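Local atomic coordinates of Sso-CP2 metallo-carboxypetidase (Sulfolobus solfataricus, PDB entry 4MMO), a protein that probably acts as a zinc-dependent carboxypeptidase of the M20 family, cleaving residues from the C-terminal end of peptides. Residues V204-I209 / I299-A304; L187-G192 / I209-I214. All blocks are in the same frame, centred on the assembly; numbering follows the deposited sequence.

Interaction 1: V204-I209 / I299-A304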
loop_
_atom_site.group_PDB
_atom_site.type_symbol
_atom_site.label_atom_id
_atom_site.label_comp_id
_atom_site.label_asym_id
_atom_site.label_seq_id
_atom_site.Cartn_x
_atom_site.Cartn_y
_atom_site.Cartn_z
ATOM N N VAL A 204 19.952 3.407 -10.043
ATOM C CA VAL A 204 19.544 3.775 -8.690
ATOM C C VAL A 204 19.024 2.601 -7.877
ATOM O O VAL A 204 18.693 1.545 -8.419
ATOM C CB VAL A 204 18.439 4.844 -8.726
ATOM C CG1 VAL A 204 18.968 6.134 -9.339
ATOM C CG2 VAL A 204 17.229 4.337 -9.498
ATOM N N ARG A 205 18.961 2.800 -6.564
ATOM C CA ARG A 205 18.282 1.869 -5.680
ATOM C C ARG A 205 16.785 2.139 -5.740
ATOM O O ARG A 205 16.356 3.279 -5.914
ATOM C CB ARG A 205 18.778 2.025 -4.244
ATOM C CG ARG A 205 20.251 1.705 -4.050
ATOM C CD ARG A 205 20.550 1.386 -2.596
ATOM N NE ARG A 205 19.904 0.145 -2.174
ATOM C CZ ARG A 205 20.446 -1.065 -2.291
ATOM N NH1 ARG A 205 21.656 -1.216 -2.810
ATOM N NH2 ARG A 205 19.774 -2.131 -1.883
ATOM N N ASN A 206 15.997 1.081 -5.608
ATOM C CA ASN A 206 14.546 1.195 -5.579
ATOM C C ASN A 206 14.084 1.051 -4.122
ATOM O O ASN A 206 14.433 0.078 -3.458
ATOM C CB ASN A 206 13.933 0.125 -6.499
ATOM C CG ASN A 206 12.414 0.097 -6.457
ATOM O OD1 ASN A 206 11.804 -0.068 -5.401
ATOM N ND2 ASN A 206 11.796 0.243 -7.622
ATOM N N PRO A 207 13.319 2.031 -3.612
ATOM C CA PRO A 207 12.931 1.988 -2.197
ATOM C C PRO A 207 11.890 0.912 -1.875
ATOM O O PRO A 207 11.892 0.408 -0.751
ATOM C CB PRO A 207 12.357 3.385 -1.953
ATOM C CG PRO A 207 11.822 3.797 -3.275
ATOM C CD PRO A 207 12.770 3.218 -4.290
ATOM N N CYS A 208 11.022 0.570 -2.827
ATOM C CA CYS A 208 10.051 -0.511 -2.617
ATOM C C CYS A 208 10.751 -1.813 -2.269
ATOM O O CYS A 208 10.438 -2.451 -1.264
ATOM C CB CYS A 208 9.205 -0.750 -3.865
ATOM S SG CYS A 208 8.503 0.721 -4.582
ATOM N N ILE A 209 11.692 -2.211 -3.118
ATOM C CA ILE A 209 12.383 -3.477 -2.936
ATOM C C ILE A 209 13.208 -3.448 -1.653
ATOM O O ILE A 209 13.218 -4.422 -0.898
ATOM C CB ILE A 209 13.272 -3.839 -4.167
ATOM C CG1 ILE A 209 13.949 -5.200 -3.982
ATOM C CG2 ILE A 209 14.324 -2.788 -4.414
ATOM C CD1 ILE A 209 12.981 -6.349 -3.957
ATOM N N ILE A 299 7.692 3.218 -13.316
ATOM C CA ILE A 299 8.532 4.168 -12.601
ATOM C C ILE A 299 9.414 3.506 -11.552
ATOM O O ILE A 299 9.132 2.400 -11.100
ATOM C CB ILE A 299 7.683 5.222 -11.856
ATOM C CG1 ILE A 299 6.599 4.537 -11.017
ATOM C CG2 ILE A 299 7.049 6.195 -12.833
ATOM C CD1 ILE A 299 6.067 5.393 -9.881
ATOM N N VAL A 300 10.484 4.196 -11.170
ATOM C CA VAL A 300 11.158 3.913 -9.911
ATOM C C VAL A 300 10.608 4.910 -8.897
ATOM O O VAL A 300 10.867 6.108 -9.017
ATOM C CB VAL A 300 12.687 4.096 -9.994
ATOM C CG1 VAL A 300 13.340 3.672 -8.678
ATOM C CG2 VAL A 300 13.260 3.305 -11.150
ATOM N N PRO A 301 9.840 4.433 -7.899
ATOM C CA PRO A 301 9.325 5.412 -6.936
ATOM C C PRO A 301 10.448 5.945 -6.064
ATOM O O PRO A 301 11.463 5.264 -5.912
ATOM C CB PRO A 301 8.328 4.598 -6.099
ATOM C CG PRO A 301 8.093 3.328 -6.882
ATOM C CD PRO A 301 9.390 3.069 -7.567
ATOM N N HIS A 302 10.286 7.142 -5.510
ATOM C CA HIS A 302 11.337 7.732 -4.686
ATOM C C HIS A 302 11.060 7.504 -3.206
ATOM O O HIS A 302 11.946 7.675 -2.368
ATOM C CB HIS A 302 11.490 9.229 -4.990
ATOM C CG HIS A 302 10.337 10.066 -4.537
ATOM N ND1 HIS A 302 10.256 10.596 -3.268
ATOM C CD2 HIS A 302 9.220 10.472 -5.186
ATOM C CE1 HIS A 302 9.138 11.289 -3.152
ATOM N NE2 HIS A 302 8.490 11.229 -4.303
ATOM N N ARG A 303 9.835 7.088 -2.898
ATOM C CA ARG A 303 9.391 6.955 -1.518
ATOM C C ARG A 303 8.666 5.629 -1.283
ATOM O O ARG A 303 7.915 5.159 -2.138
ATOM C CB ARG A 303 8.466 8.126 -1.176
ATOM C CG ARG A 303 8.266 8.379 0.304
ATOM C CD ARG A 303 7.544 9.702 0.522
ATOM N NE ARG A 303 7.101 9.877 1.903
ATOM C CZ ARG A 303 7.796 10.489 2.859
ATOM N NH1 ARG A 303 8.996 11.004 2.610
ATOM N NH2 ARG A 303 7.286 10.586 4.080
ATOM N N ALA A 304 8.901 5.039 -0.115
ATOM C CA ALA A 304 8.200 3.837 0.319
ATOM C C ALA A 304 8.044 3.880 1.831
ATOM O O ALA A 304 8.976 4.257 2.539
ATOM C CB ALA A 304 8.974 2.591 -0.080
#
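Pro207 opens helix 207-218 and presents its ring to the kinked backbone of 299-304: Pro207 CD lies 2.9 Å from Pro301 O, so the ring meets that carbonyl oxygen through its CG-CD side, a close approach with no hydrogen bond behind it. The other side of the same ring serves the strand, with Pro207 CB 3.9 Å from Ala304 CB. Val300, with CG1 anti to its backbone N (chi1 -175°), places that methyl beside the loop before the helix, where it crosses Val204 obliquely, 4.0 Å from Val204 CG2. Asn206 is the N-cap. Its CG stands anti to the backbone N (chi1 176°), which puts OD1 over the first turn: Ile209 N donates to Asn206 OD1 at 3.1 Å with a nearly straight N-H (161°), from above the carbonyl plane, and Cys208 N adds a weak bond. The amide's other end, ND2, passes 3.7 Å from Pro301 CD and is hydrogen-bonded to Asn283 OD1 and Val284 O of the second subunit. Cys208 SG rests on Pro301 CG at 3.5 Å. That sulfur forms the disulfide with Cys289, tying the first turn of helix 207-218 to strand 283-290, an antiparallel neighbour of strand 299-312, within the M20 dimerisation region.

Interaction 2: L187-G192 / I209-I214; sequences LVLDYG and IDLAKI. With SO4 (sulfate ion), chain G.
Helix 209-214 runs nearly antiparallel to strand 187-190, at 154° between their directions and 9.5 Å between their axes, and packs through alternate strand residues. The tight part is aliphatic. Leu189 CD1 meets the root of the Leu211 side chain, 3.7 Å from Leu211 CB, with the backbone N of Leu211 scarcely farther off; an extended second torsion carries that methyl outward from the strand. Leu211 has CG anti to its backbone N (chi1 -171°), and its CD1 crosses obliquely to Leu187, 4.1 Å from Leu187 CB. Further along, Leu187 CD1 approaches Ile214 CG2 at 4.2 Å, a looser meeting; Leu329 of helix 318-331 touches both residues, continuing the apolar layer.

The polar side, where Tyr191, Asp210 and Lys213 are partly exposed, lies toward the second subunit, whose Phe261 packs on Tyr191. Tyr191 reaches across with its hydroxyl, and Tyr191 OH donates to Asp210 OD2 at 2.9 Å. The oxygen sits at the ring edge, in the ring plane, and accepts through its anti lone pair, while ring and carboxylate planes are 62° apart. Lys213, turned off this interface, bends at its last torsion so that Lys213 NZ meets sulfate O1 at 2.9 Å; Ser216 O and Val219 O of the second subunit also accept from NZ. The sulfate, probably from the crystallisation liquor, is also hydrogen-bonded to Met221 N of that subunit.

Asp210 OD2 therefore has two partners, the tyrosine hydroxyl and Arg205 NE in a salt bridge. A phenol and a cation on one oxygen would be expected to favour the ionised carboxylate, so the leucine packing gives way to a directional, probably charge-assisted hydrogen bond between the loop after the strand and the helix's first turn.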
loop_
_atom_site.group_PDB
_atom_site.type_symbol
_atom_site.label_atom_id
_atom_site.label_comp_id
_atom_site.label_asym_id
_atom_site.label_seq_id
_atom_site.Cartn_x
_atom_site.Cartn_y
_atom_site.Cartn_z
ATOM N N LEU A 187 7.919 2.898 9.155
ATOM C CA LEU A 187 9.212 2.987 8.490
ATOM C C LEU A 187 9.026 3.755 7.198
ATOM O O LEU A 187 8.071 3.513 6.469
ATOM C CB LEU A 187 9.759 1.596 8.173
ATOM C CG LEU A 187 9.949 0.643 9.350
ATOM C CD1 LEU A 187 10.513 -0.681 8.859
ATOM C CD2 LEU A 187 10.859 1.258 10.402
ATOM N N VAL A 188 9.937 4.682 6.922
ATOM C CA VAL A 188 9.866 5.485 5.711
ATOM C C VAL A 188 11.224 5.563 5.029
ATOM O O VAL A 188 12.245 5.796 5.677
ATOM C CB VAL A 188 9.374 6.916 6.005
ATOM C CG1 VAL A 188 9.233 7.709 4.713
ATOM C CG2 VAL A 188 8.045 6.883 6.751
ATOM N N LEU A 189 11.218 5.354 3.717
ATOM C CA LEU A 189 12.390 5.569 2.884
ATOM C C LEU A 189 12.046 6.645 1.873
ATOM O O LEU A 189 10.957 6.641 1.303
ATOM C CB LEU A 189 12.790 4.287 2.152
ATOM C CG LEU A 189 13.195 3.083 2.999
ATOM C CD1 LEU A 189 13.541 1.912 2.095
ATOM C CD2 LEU A 189 14.361 3.423 3.904
ATOM N N ASP A 190 12.972 7.575 1.666
ATOM C CA ASP A 190 12.806 8.614 0.661
ATOM C C ASP A 190 14.157 8.843 -0.003
ATOM O O ASP A 190 15.072 9.384 0.617
ATOM C CB ASP A 190 12.281 9.900 1.296
ATOM C CG ASP A 190 11.616 10.815 0.290
ATOM O OD1 ASP A 190 12.075 10.848 -0.869
ATOM O OD2 ASP A 190 10.628 11.490 0.651
ATOM N N TYR A 191 14.279 8.413 -1.256
ATOM C CA TYR A 191 15.574 8.366 -1.935
ATOM C C TYR A 191 15.794 9.520 -2.908
ATOM O O TYR A 191 16.906 9.719 -3.393
ATOM C CB TYR A 191 15.722 7.046 -2.698
ATOM C CG TYR A 191 16.026 5.832 -1.845
ATOM C CD1 TYR A 191 16.202 5.936 -0.470
ATOM C CD2 TYR A 191 16.149 4.576 -2.426
ATOM C CE1 TYR A 191 16.483 4.821 0.301
ATOM C CE2 TYR A 191 16.433 3.460 -1.665
ATOM C CZ TYR A 191 16.600 3.586 -0.302
ATOM O OH TYR A 191 16.884 2.472 0.457
ATOM N N GLY A 192 14.739 10.266 -3.209
ATOM C CA GLY A 192 14.848 11.376 -4.136
ATOM C C GLY A 192 13.658 12.306 -4.048
ATOM O O GLY A 192 12.766 12.109 -3.223
ATOM N N ILE A 209 11.692 -2.211 -3.118
ATOM C CA ILE A 209 12.383 -3.477 -2.936
ATOM C C ILE A 209 13.208 -3.448 -1.653
ATOM O O ILE A 209 13.218 -4.422 -0.898
ATOM C CB ILE A 209 13.272 -3.839 -4.167
ATOM C CG1 ILE A 209 13.949 -5.200 -3.982
ATOM C CG2 ILE A 209 14.324 -2.788 -4.414
ATOM C CD1 ILE A 209 12.981 -6.349 -3.957
ATOM N N ASP A 210 13.882 -2.328 -1.400
ATOM C CA ASP A 210 14.723 -2.206 -0.215
ATOM C C ASP A 210 13.888 -2.362 1.047
ATOM O O ASP A 210 14.259 -3.105 1.951
ATOM C CB ASP A 210 15.464 -0.867 -0.193
ATOM C CG ASP A 210 16.632 -0.826 -1.167
ATOM O OD1 ASP A 210 16.958 -1.879 -1.758
ATOM O OD2 ASP A 210 17.230 0.261 -1.333
ATOM N N LEU A 211 12.755 -1.674 1.098
ATOM C CA LEU A 211 11.889 -1.745 2.267
ATOM C C LEU A 211 11.239 -3.125 2.387
ATOM O O LEU A 211 11.106 -3.658 3.491
ATOM C CB LEU A 211 10.820 -0.652 2.218
ATOM C CG LEU A 211 9.975 -0.491 3.487
ATOM C CD1 LEU A 211 10.847 -0.254 4.721
ATOM C CD2 LEU A 211 8.976 0.644 3.321
ATOM N N ALA A 212 10.841 -3.702 1.254
ATOM C CA ALA A 212 10.298 -5.059 1.248
ATOM C C ALA A 212 11.319 -6.025 1.829
ATOM O O ALA A 212 10.972 -6.942 2.571
ATOM C CB ALA A 212 9.917 -5.483 -0.166
ATOM N N LYS A 213 12.585 -5.810 1.492
ATOM C CA LYS A 213 13.649 -6.666 1.994
ATOM C C LYS A 213 13.822 -6.478 3.495
ATOM O O LYS A 213 14.036 -7.447 4.219
ATOM C CB LYS A 213 14.960 -6.387 1.254
ATOM C CG LYS A 213 15.214 -7.349 0.101
ATOM C CD LYS A 213 16.212 -6.800 -0.902
ATOM C CE LYS A 213 16.326 -7.706 -2.123
ATOM N NZ LYS A 213 16.744 -9.094 -1.768
ATOM N N ILE A 214 13.710 -5.234 3.955
ATOM C CA ILE A 214 13.850 -4.912 5.373
ATOM C C ILE A 214 12.799 -5.636 6.209
ATOM O O ILE A 214 13.136 -6.349 7.158
ATOM C CB ILE A 214 13.729 -3.388 5.616
ATOM C CG1 ILE A 214 14.962 -2.655 5.079
ATOM C CG2 ILE A 214 13.530 -3.075 7.103
ATOM C CD1 ILE A 214 16.256 -2.933 5.831
HETATM S S SO4 G . 20.325 -10.199 -0.848
HETATM O O1 SO4 G . 19.449 -9.031 -0.807
HETATM O O2 SO4 G . 20.521 -10.692 0.511
HETATM O O3 SO4 G . 19.713 -11.250 -1.661
HETATM O O4 SO4 G . 21.615 -9.824 -1.428
#

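In the fold
Interactions 1 and 2, whose centres lie 7 Å apart, fix helix 207-218 against one face of the antiparallel sheet: 299-304 meets its N-terminal end, 187-192 the turns that follow, and Ile209 belongs to both. Their strands are neighbours, and Tyr191 N probably bonds to His302 O at 2.7 Å. A salt bridge between Arg303 NH1 and Asp190 OD2, at 2.6 Å, joins the two contacts. Both also touch the second subunit, in keeping with their place in the M20 dimerisation region. Neither includes a residue of the zinc site of His71, Asp104 and Glu163, and both lie away from it.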